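Local coordinates for protein Mn transporter subunit (Synechocystis sp. PCC 6803, PDB 3UJP) that binds manganese and probably acts as the periplasmic solute-binding component of an ABC-type manganese uptake system, at residues Lys32-Thr37 against Asp51-Glu56; Phe38-Asp43 against Pro282-Leu287; Ala81-Tyr86 against Gln148-Leu153. All coordinates share one frame; numbering follows the deposited sequence.

Interaction 1: Lys32-Thr37 against Asp51-Glu56; sequences KKVLTT and DKLVVE. With ZN (zinc ion), chain H.
V34 meets V54 and E56 through its backbone: V34 N donates to V54 O (3.2 Å), and V34 O accepts from E56 N (3.0 Å). One residue bonding to two partners that flank its counterpart, here V55, is the parallel ladder pattern. E56 repeats it from the other strand, with E56 O accepting from T36 N at 2.8 Å; T36 OG1 adds a weak bond to the same oxygen. Toward K32 the ladder frays, V54 N and K32 O being only weakly bonded. Two CA-H...O contacts, V55 CA to V34 O and L35 CA to E56 O, fill in between the N-H bonds.

The axes of strands 33-36 and 54-56 run 22° apart, and the 13 residues between the segments hold helix 39-49. This is a beta-alpha-beta crossover, placing 54-57 at the edge of the four-stranded parallel sheet. The side chains of T36 and V55 both touch V45 of that helix.

The closest apolar side-chain contacts lie at the start of the pair. L53 spreads its two methyls, CD1 reaching V34 CG2 (3.4 Å) and CD2 reaching K32 CB (3.5 Å).

Charged contacts lie on the face carrying K33, L35 and E56. E56 CG is anti to the backbone N (chi1 -171°) and the chain stays extended beyond it, side by side with L35. E56 OE1 forms a long salt bridge with K33 NZ (3.5 Å); E56 OE2 pairs with R60. Ahead of strand 54-56, both D51 carboxylate oxygens approach a zinc ion shared with E30 of a neighbouring subunit, OD2 at 2.5 Å and OD1 slightly farther; D51 OD1 also forms a salt bridge with K52 NZ.

Interaction 2: Phe38-Asp43 against Pro282-Leu287; sequences FTVLAD and PTFLDL
The amino-terminal turn of helix 284-296 is where D43 and V40 of helix 39-49 meet F284. D43 OD2 accepts from F284 N at 2.6 Å with an N-H...O angle of 164°, a nearly straight bond across the contact. The donor stands well above the carboxylate plane, 61° out of it. D43 CB points toward the 282-287 segment, and CG is anti to the backbone N (chi1 177°). The other oxygen, D43 OD1, lies beside T283 CB (3.6 Å).

The remainder of the contact is apolar. V40, three residues before D43 and therefore on much the same side of helix 39-49, sets its CG1 against F284 CD1 at 3.7 Å, approaching the ring obliquely. Y168 of helix 158-183 touches D43, F284 and L285, adding a third helix to the cluster. Near the start of helix 39-49, T39 OG1 bonds to L274 N, two residues beyond the manganese ligand D272; the V40 side chain is about 10 Å from the manganese ion.

T283 occupies the N-cap position, its OG1 accepting from D286 N at 3.3 Å. The first turn thus has two side-chain acceptors for its amides: T283 OG1 serves D286 N locally, and D43, some 240 residues earlier in the chain, serves F284 N. A carboxylate beside these amides would be expected to gain from the positive end of the helix dipole. The result is a side-chain N-cap supplemented by a carboxylate from another helix, which ties the first crossover helix of the amino-terminal sheet to the last helix of the chain.

Interaction 3: Ala81-Tyr86 against Gln148-Leu153; sequences ADLILY and QAFVEL. With ZN (zinc ion), chain F.
L83 and L85 reach from strand 83-86 to A149, F150 and L153 of helix 136-153. The short axes pass 10.6 Å apart and are nearly antiparallel, at 175°, the layered packing of helix on sheet found in alpha/beta domains. No hydrogen bond crosses the contact.

L83 touches all three helix residues. Its side chain starts toward the helix, with CG anti to the backbone N (chi1 169°). L83 CD2 lies 4.2 Å from A149 CB and approaches the edge of the F150 ring near the ring plane, 4.5 Å from F150 CD1. Nearer the backbone, L83 CB packs against L153 CD1 at 3.9 Å, with L153 CD2 also close. L85 divides its methyls differently: L85 CD2 meets F150 CE1 obliquely at 3.6 Å, and L85 CD1 lies 4.4 Å from A149 CB.

In the next shell the F150 ring makes an edge-to-face contact with Y161 and touches V45, V48 and A49 of helix 39-49, which places it at the junction of two helices that pack on the sheet. L85 leans on V34 and T36 of one neighbouring strand and on V108 of the other, while L153 also reaches V34.

At the start of the segment, D82 has its carboxylate turned away from the helix: D82 OD1 takes a weak hydrogen bond from K33 N, and D82 OD2 binds a zinc ion at 2.2 Å.

How the interactions relate
Interactions 1 and 3 share one sheet: strand 33-36 lies between 54-57 and 83-86, and K33 O to D82 N and L35 O to L85 N are probable hydrogen bonds joining them. Their centres are 8 Å apart, both about 20 Å from the chain centre, partly buried and bordered by zinc-binding aspartates. Interaction 2, 8 Å from the chain centre, is buried. It begins where strand 33-36 ends, so helix 39-49 bridges interactions 1 and 2, with T36 and V55 packing on A42. The chemistry follows place: main-chain bonds join strands, aliphatic and aromatic packing joins helix to sheet, and a carboxylate-amide bond with a small apolar contact joins helix to helix.

Interaction 1: Lys32-Thr37 against Asp51-Glu56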
loop_
_atom_site.group_PDB
_atom_site.type_symbol
_atom_site.label_atom_id
_atom_site.label_comp_id
_atom_site.label_asym_id
_atom_site.label_seq_id
_atom_site.Cartn_x
_atom_site.Cartn_y
_atom_site.Cartn_z
ATOM N N LYS A 32 8.155 2.305 7.633
ATOM C CA LYS A 32 7.698 3.319 8.614
ATOM C C LYS A 32 6.245 3.778 8.343
ATOM O O LYS A 32 5.670 3.447 7.316
ATOM C CB LYS A 32 8.653 4.528 8.703
ATOM C CG LYS A 32 10.057 4.217 9.226
ATOM C CD LYS A 32 10.033 3.477 10.575
ATOM C CE LYS A 32 11.463 3.180 11.082
ATOM N NZ LYS A 32 11.444 2.369 12.346
ATOM N N LYS A 33 5.634 4.513 9.261
ATOM C CA LYS A 33 4.273 4.978 9.016
ATOM C C LYS A 33 4.152 6.492 9.197
ATOM O O LYS A 33 4.402 7.011 10.276
ATOM C CB LYS A 33 3.282 4.242 9.910
ATOM C CG LYS A 33 2.263 3.402 9.138
ATOM C CD LYS A 33 0.834 3.995 9.214
ATOM C CE LYS A 33 0.238 3.901 10.643
ATOM N NZ LYS A 33 -1.140 4.481 10.742
ATOM N N VAL A 34 3.774 7.202 8.137
ATOM C CA VAL A 34 3.742 8.662 8.179
ATOM C C VAL A 34 2.324 9.202 8.028
ATOM O O VAL A 34 1.588 8.793 7.129
ATOM C CB VAL A 34 4.653 9.277 7.103
ATOM C CG1 VAL A 34 4.552 10.776 7.118
ATOM C CG2 VAL A 34 6.068 8.863 7.339
ATOM N N LEU A 35 1.946 10.132 8.897
ATOM C CA LEU A 35 0.573 10.636 8.910
ATOM C C LEU A 35 0.505 12.128 8.564
ATOM O O LEU A 35 1.310 12.924 9.065
ATOM C CB LEU A 35 -0.073 10.383 10.273
ATOM C CG LEU A 35 -1.539 9.991 10.155
ATOM C CD1 LEU A 35 -1.645 8.536 9.654
ATOM C CD2 LEU A 35 -2.293 10.190 11.473
ATOM N N THR A 36 -0.428 12.508 7.695
ATOM C CA THR A 36 -0.601 13.926 7.391
ATOM C C THR A 36 -2.029 14.400 7.595
ATOM O O THR A 36 -2.991 13.653 7.417
ATOM C CB THR A 36 -0.117 14.330 5.974
ATOM O OG1 THR A 36 -0.651 13.437 4.992
ATOM C CG2 THR A 36 1.378 14.292 5.903
ATOM N N THR A 37 -2.140 15.669 7.946
ATOM C CA THR A 37 -3.403 16.279 8.285
ATOM C C THR A 37 -4.433 16.178 7.176
ATOM O O THR A 37 -5.515 15.602 7.376
ATOM C CB THR A 37 -3.190 17.715 8.709
ATOM O OG1 THR A 37 -2.351 18.381 7.756
ATOM C CG2 THR A 37 -2.489 17.708 10.037
ATOM N N ASP A 51 7.579 4.149 -2.487
ATOM C CA ASP A 51 7.115 2.938 -1.862
ATOM C C ASP A 51 7.941 2.607 -0.617
ATOM O O ASP A 51 7.706 1.568 0.023
ATOM C CB ASP A 51 7.019 1.773 -2.863
ATOM C CG ASP A 51 8.229 1.660 -3.776
ATOM O OD1 ASP A 51 9.375 1.945 -3.361
ATOM O OD2 ASP A 51 8.049 1.239 -4.934
ATOM N N LYS A 52 8.861 3.516 -0.263
ATOM C CA LYS A 52 9.681 3.406 0.971
ATOM C C LYS A 52 8.996 3.671 2.341
ATOM O O LYS A 52 9.389 3.068 3.329
ATOM C CB LYS A 52 10.940 4.265 0.881
ATOM C CG LYS A 52 11.820 3.928 -0.279
ATOM C CD LYS A 52 12.193 2.454 -0.269
ATOM C CE LYS A 52 12.991 2.056 -1.503
ATOM N NZ LYS A 52 12.241 2.364 -2.768
ATOM N N LEU A 53 8.022 4.586 2.408
ATOM C CA LEU A 53 7.169 4.779 3.593
ATOM C C LEU A 53 5.722 4.589 3.174
ATOM O O LEU A 53 5.408 4.439 1.983
ATOM C CB LEU A 53 7.315 6.184 4.178
ATOM C CG LEU A 53 8.713 6.653 4.595
ATOM C CD1 LEU A 53 8.673 8.012 5.289
ATOM C CD2 LEU A 53 9.423 5.635 5.481
ATOM N N VAL A 54 4.830 4.606 4.149
ATOM C CA VAL A 54 3.417 4.451 3.833
ATOM C C VAL A 54 2.645 5.641 4.366
ATOM O O VAL A 54 2.431 5.779 5.570
ATOM C CB VAL A 54 2.814 3.093 4.302
ATOM C CG1 VAL A 54 3.656 2.455 5.379
ATOM C CG2 VAL A 54 1.357 3.261 4.737
ATOM N N VAL A 55 2.257 6.514 3.442
ATOM C CA VAL A 55 1.711 7.797 3.795
ATOM C C VAL A 55 0.223 7.709 3.866
ATOM O O VAL A 55 -0.403 7.068 3.018
ATOM C CB VAL A 55 2.041 8.798 2.742
ATOM C CG1 VAL A 55 1.415 10.114 3.121
ATOM C CG2 VAL A 55 3.543 8.896 2.609
ATOM N N GLU A 56 -0.350 8.365 4.862
ATOM C CA GLU A 56 -1.783 8.327 5.026
ATOM C C GLU A 56 -2.265 9.669 5.530
ATOM O O GLU A 56 -1.500 10.428 6.106
ATOM C CB GLU A 56 -2.126 7.225 6.004
ATOM C CG GLU A 56 -3.585 6.901 6.133
ATOM C CD GLU A 56 -3.802 5.803 7.168
ATOM O OE1 GLU A 56 -2.781 5.336 7.745
ATOM O OE2 GLU A 56 -4.979 5.416 7.405
HETATM ZN ZN ZN H . 10.438 1.005 -5.553
#

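Interaction 2: Phe38-Asp43 against Pro282-Leu287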
loop_
_atom_site.group_PDB
_atom_site.type_symbol
_atom_site.label_atom_id
_atom_site.label_comp_id
_atom_site.label_asym_id
_atom_site.label_seq_id
_atom_site.Cartn_x
_atom_site.Cartn_y
_atom_site.Cartn_z
ATOM N N PHE A 38 -4.109 16.722 6.008
ATOM C CA PHE A 38 -5.026 16.642 4.873
ATOM C C PHE A 38 -4.433 16.052 3.604
ATOM O O PHE A 38 -3.216 15.958 3.449
ATOM C CB PHE A 38 -5.680 17.990 4.579
ATOM C CG PHE A 38 -4.731 19.062 4.151
ATOM C CD1 PHE A 38 -4.823 19.613 2.887
ATOM C CD2 PHE A 38 -3.780 19.541 5.016
ATOM C CE1 PHE A 38 -3.980 20.597 2.502
ATOM C CE2 PHE A 38 -2.931 20.525 4.631
ATOM C CZ PHE A 38 -3.032 21.060 3.376
ATOM N N THR A 39 -5.334 15.665 2.709
ATOM C CA THR A 39 -5.013 15.023 1.442
ATOM C C THR A 39 -4.019 15.738 0.529
ATOM O O THR A 39 -3.341 15.085 -0.260
ATOM C CB THR A 39 -6.255 14.910 0.609
ATOM O OG1 THR A 39 -6.665 16.234 0.242
ATOM C CG2 THR A 39 -7.354 14.223 1.393
ATOM N N VAL A 40 -3.962 17.067 0.558
ATOM C CA VAL A 40 -2.989 17.721 -0.307
ATOM C C VAL A 40 -1.614 17.384 0.220
ATOM O O VAL A 40 -0.777 16.875 -0.511
ATOM C CB VAL A 40 -3.141 19.213 -0.364
ATOM C CG1 VAL A 40 -2.106 19.767 -1.296
ATOM C CG2 VAL A 40 -4.534 19.580 -0.843
ATOM N N LEU A 41 -1.379 17.643 1.500
ATOM C CA LEU A 41 -0.117 17.231 2.085
ATOM C C LEU A 41 0.139 15.744 1.840
ATOM O O LEU A 41 1.287 15.324 1.692
ATOM C CB LEU A 41 -0.077 17.524 3.575
ATOM C CG LEU A 41 0.187 18.963 3.970
ATOM C CD1 LEU A 41 0.718 19.019 5.389
ATOM C CD2 LEU A 41 1.167 19.577 2.998
ATOM N N ALA A 42 -0.914 14.937 1.799
ATOM C CA ALA A 42 -0.700 13.494 1.667
ATOM C C ALA A 42 -0.049 13.123 0.326
ATOM O O ALA A 42 0.828 12.259 0.283
ATOM C CB ALA A 42 -1.998 12.703 1.915
ATOM N N ASP A 43 -0.467 13.799 -0.752
ATOM C CA ASP A 43 0.062 13.571 -2.101
ATOM C C ASP A 43 1.465 14.131 -2.280
ATOM O O ASP A 43 2.287 13.515 -2.932
ATOM C CB ASP A 43 -0.866 14.172 -3.145
ATOM C CG ASP A 43 -0.321 14.035 -4.554
ATOM O OD1 ASP A 43 -0.389 12.918 -5.111
ATOM O OD2 ASP A 43 0.176 15.045 -5.109
ATOM N N PRO A 282 -6.630 14.884 -8.959
ATOM C CA PRO A 282 -6.412 13.761 -8.063
ATOM C C PRO A 282 -5.002 13.846 -7.470
ATOM O O PRO A 282 -4.678 13.014 -6.618
ATOM C CB PRO A 282 -6.519 12.569 -8.999
ATOM C CG PRO A 282 -5.891 13.090 -10.267
ATOM C CD PRO A 282 -6.290 14.540 -10.351
ATOM N N THR A 283 -4.191 14.818 -7.898
ATOM C CA THR A 283 -2.847 15.009 -7.330
ATOM C C THR A 283 -2.423 16.472 -7.115
ATOM O O THR A 283 -2.981 17.368 -7.717
ATOM C CB THR A 283 -1.768 14.247 -8.147
ATOM O OG1 THR A 283 -1.255 15.058 -9.228
ATOM C CG2 THR A 283 -2.337 12.905 -8.646
ATOM N N PHE A 284 -1.448 16.735 -6.245
ATOM C CA PHE A 284 -1.100 18.132 -6.006
ATOM C C PHE A 284 -0.708 18.876 -7.272
ATOM O O PHE A 284 -1.209 19.967 -7.530
ATOM C CB PHE A 284 -0.005 18.329 -4.973
ATOM C CG PHE A 284 0.316 19.790 -4.737
ATOM C CD1 PHE A 284 -0.704 20.714 -4.618
ATOM C CD2 PHE A 284 1.620 20.241 -4.639
ATOM C CE1 PHE A 284 -0.442 22.045 -4.403
ATOM C CE2 PHE A 284 1.892 21.597 -4.426
ATOM C CZ PHE A 284 0.862 22.490 -4.315
ATOM N N LEU A 285 0.212 18.300 -8.045
ATOM C CA LEU A 285 0.576 18.869 -9.338
ATOM C C LEU A 285 -0.667 19.098 -10.219
ATOM O O LEU A 285 -0.899 20.205 -10.655
ATOM C CB LEU A 285 1.625 18.002 -10.034
ATOM C CG LEU A 285 3.100 18.347 -9.809
ATOM C CD1 LEU A 285 3.273 19.197 -8.588
ATOM C CD2 LEU A 285 3.959 17.124 -9.705
ATOM N N ASP A 286 -1.494 18.088 -10.457
ATOM C CA ASP A 286 -2.766 18.348 -11.139
ATOM C C ASP A 286 -3.532 19.524 -10.524
ATOM O O ASP A 286 -4.170 20.263 -11.246
ATOM C CB ASP A 286 -3.680 17.101 -11.192
ATOM C CG ASP A 286 -3.073 15.941 -11.986
ATOM O OD1 ASP A 286 -3.117 14.807 -11.458
ATOM O OD2 ASP A 286 -2.566 16.146 -13.120
ATOM N N LEU A 287 -3.476 19.697 -9.202
ATOM C CA LEU A 287 -4.213 20.790 -8.546
ATOM C C LEU A 287 -3.770 22.155 -9.020
ATOM O O LEU A 287 -4.595 22.951 -9.427
ATOM C CB LEU A 287 -4.145 20.739 -7.006
ATOM C CG LEU A 287 -4.818 21.881 -6.198
ATOM C CD1 LEU A 287 -5.558 21.341 -4.975
ATOM C CD2 LEU A 287 -3.859 23.011 -5.776
#

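Interaction 3: Ala81-Tyr86 against Gln148-Leu153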
loop_
_atom_site.group_PDB
_atom_site.type_symbol
_atom_site.label_atom_id
_atom_site.label_comp_id
_atom_site.label_asym_id
_atom_site.label_seq_id
_atom_site.Cartn_x
_atom_site.Cartn_y
_atom_site.Cartn_z
ATOM N N ALA A 81 1.398 5.826 14.341
ATOM C CA ALA A 81 2.230 6.356 13.286
ATOM C C ALA A 81 3.656 6.507 13.828
ATOM O O ALA A 81 3.828 6.560 15.040
ATOM C CB ALA A 81 1.669 7.689 12.854
ATOM N N ASP A 82 4.669 6.568 12.955
ATOM C CA ASP A 82 6.072 6.733 13.387
ATOM C C ASP A 82 6.549 8.178 13.204
ATOM O O ASP A 82 7.673 8.531 13.580
ATOM C CB ASP A 82 7.037 5.756 12.667
ATOM C CG ASP A 82 6.628 4.274 12.807
ATOM O OD1 ASP A 82 5.758 3.826 12.028
ATOM O OD2 ASP A 82 7.171 3.539 13.675
ATOM N N LEU A 83 5.685 9.001 12.616
ATOM C CA LEU A 83 5.958 10.420 12.382
ATOM C C LEU A 83 4.709 11.105 11.851
ATOM O O LEU A 83 3.960 10.520 11.080
ATOM C CB LEU A 83 7.094 10.622 11.377
ATOM C CG LEU A 83 7.261 12.065 10.867
ATOM C CD1 LEU A 83 7.495 13.033 12.006
ATOM C CD2 LEU A 83 8.388 12.168 9.867
ATOM N N ILE A 84 4.486 12.347 12.261
ATOM C CA ILE A 84 3.270 13.061 11.891
ATOM C C ILE A 84 3.610 14.431 11.368
ATOM O O ILE A 84 4.192 15.259 12.059
ATOM C CB ILE A 84 2.283 13.186 13.067
ATOM C CG1 ILE A 84 1.648 11.822 13.384
ATOM C CG2 ILE A 84 1.215 14.221 12.745
ATOM C CD1 ILE A 84 1.247 11.649 14.834
ATOM N N LEU A 85 3.227 14.652 10.125
ATOM C CA LEU A 85 3.637 15.803 9.351
ATOM C C LEU A 85 2.435 16.689 9.173
ATOM O O LEU A 85 1.396 16.228 8.699
ATOM C CB LEU A 85 4.099 15.323 7.977
ATOM C CG LEU A 85 5.597 15.268 7.732
ATOM C CD1 LEU A 85 6.287 14.892 9.006
ATOM C CD2 LEU A 85 5.878 14.285 6.632
ATOM N N TYR A 86 2.564 17.952 9.553
ATOM C CA TYR A 86 1.445 18.855 9.419
ATOM C C TYR A 86 1.890 20.202 8.866
ATOM O O TYR A 86 3.071 20.538 8.913
ATOM C CB TYR A 86 0.688 18.990 10.745
ATOM C CG TYR A 86 1.351 19.816 11.839
ATOM C CD1 TYR A 86 2.403 19.307 12.591
ATOM C CD2 TYR A 86 0.892 21.093 12.143
ATOM C CE1 TYR A 86 2.991 20.051 13.606
ATOM C CE2 TYR A 86 1.477 21.848 13.149
ATOM C CZ TYR A 86 2.525 21.322 13.878
ATOM O OH TYR A 86 3.110 22.068 14.877
ATOM N N GLN A 148 13.997 16.333 4.664
ATOM C CA GLN A 148 14.780 16.283 5.909
ATOM C C GLN A 148 14.116 15.441 6.993
ATOM O O GLN A 148 14.791 14.787 7.784
ATOM C CB GLN A 148 15.032 17.683 6.471
ATOM C CG GLN A 148 15.880 18.593 5.611
ATOM C CD GLN A 148 15.863 20.019 6.141
ATOM O OE1 GLN A 148 15.426 20.271 7.272
ATOM N NE2 GLN A 148 16.329 20.967 5.322
ATOM N N ALA A 149 12.792 15.484 7.034
ATOM C CA ALA A 149 12.034 14.794 8.068
ATOM C C ALA A 149 12.149 13.302 7.872
ATOM O O ALA A 149 12.151 12.547 8.846
ATOM C CB ALA A 149 10.590 15.217 8.025
ATOM N N PHE A 150 12.242 12.898 6.599
ATOM C CA PHE A 150 12.295 11.488 6.196
ATOM C C PHE A 150 13.692 10.875 6.305
ATOM O O PHE A 150 13.815 9.678 6.574
ATOM C CB PHE A 150 11.838 11.318 4.754
ATOM C CG PHE A 150 10.370 11.408 4.559
ATOM C CD1 PHE A 150 9.546 11.828 5.564
ATOM C CD2 PHE A 150 9.814 11.068 3.349
ATOM C CE1 PHE A 150 8.202 11.906 5.367
ATOM C CE2 PHE A 150 8.481 11.139 3.149
ATOM C CZ PHE A 150 7.671 11.562 4.159
ATOM N N VAL A 151 14.735 11.671 6.056
ATOM C CA VAL A 151 16.109 11.180 6.188
ATOM C C VAL A 151 16.421 10.864 7.658
ATOM O O VAL A 151 17.082 9.856 7.955
ATOM C CB VAL A 151 17.151 12.164 5.632
ATOM C CG1 VAL A 151 16.758 12.616 4.258
ATOM C CG2 VAL A 151 17.312 13.362 6.563
ATOM N N GLU A 152 15.938 11.725 8.564
ATOM C CA GLU A 152 16.058 11.491 9.998
ATOM C C GLU A 152 15.130 10.379 10.416
ATOM O O GLU A 152 15.525 9.497 11.164
ATOM C CB GLU A 152 15.732 12.747 10.791
ATOM C CG GLU A 152 16.582 13.933 10.407
ATOM C CD GLU A 152 16.103 15.201 11.088
ATOM O OE1 GLU A 152 15.204 15.082 11.949
ATOM O OE2 GLU A 152 16.608 16.307 10.768
ATOM N N LEU A 153 13.896 10.401 9.928
ATOM C CA LEU A 153 12.992 9.288 10.233
ATOM C C LEU A 153 13.596 7.934 9.829
ATOM O O LEU A 153 13.692 7.022 10.662
ATOM C CB LEU A 153 11.596 9.442 9.603
ATOM C CG LEU A 153 10.688 8.334 10.186
ATOM C CD1 LEU A 153 10.379 8.598 11.677
ATOM C CD2 LEU A 153 9.390 8.061 9.418
HETATM ZN ZN ZN F . 6.153 1.786 14.524
#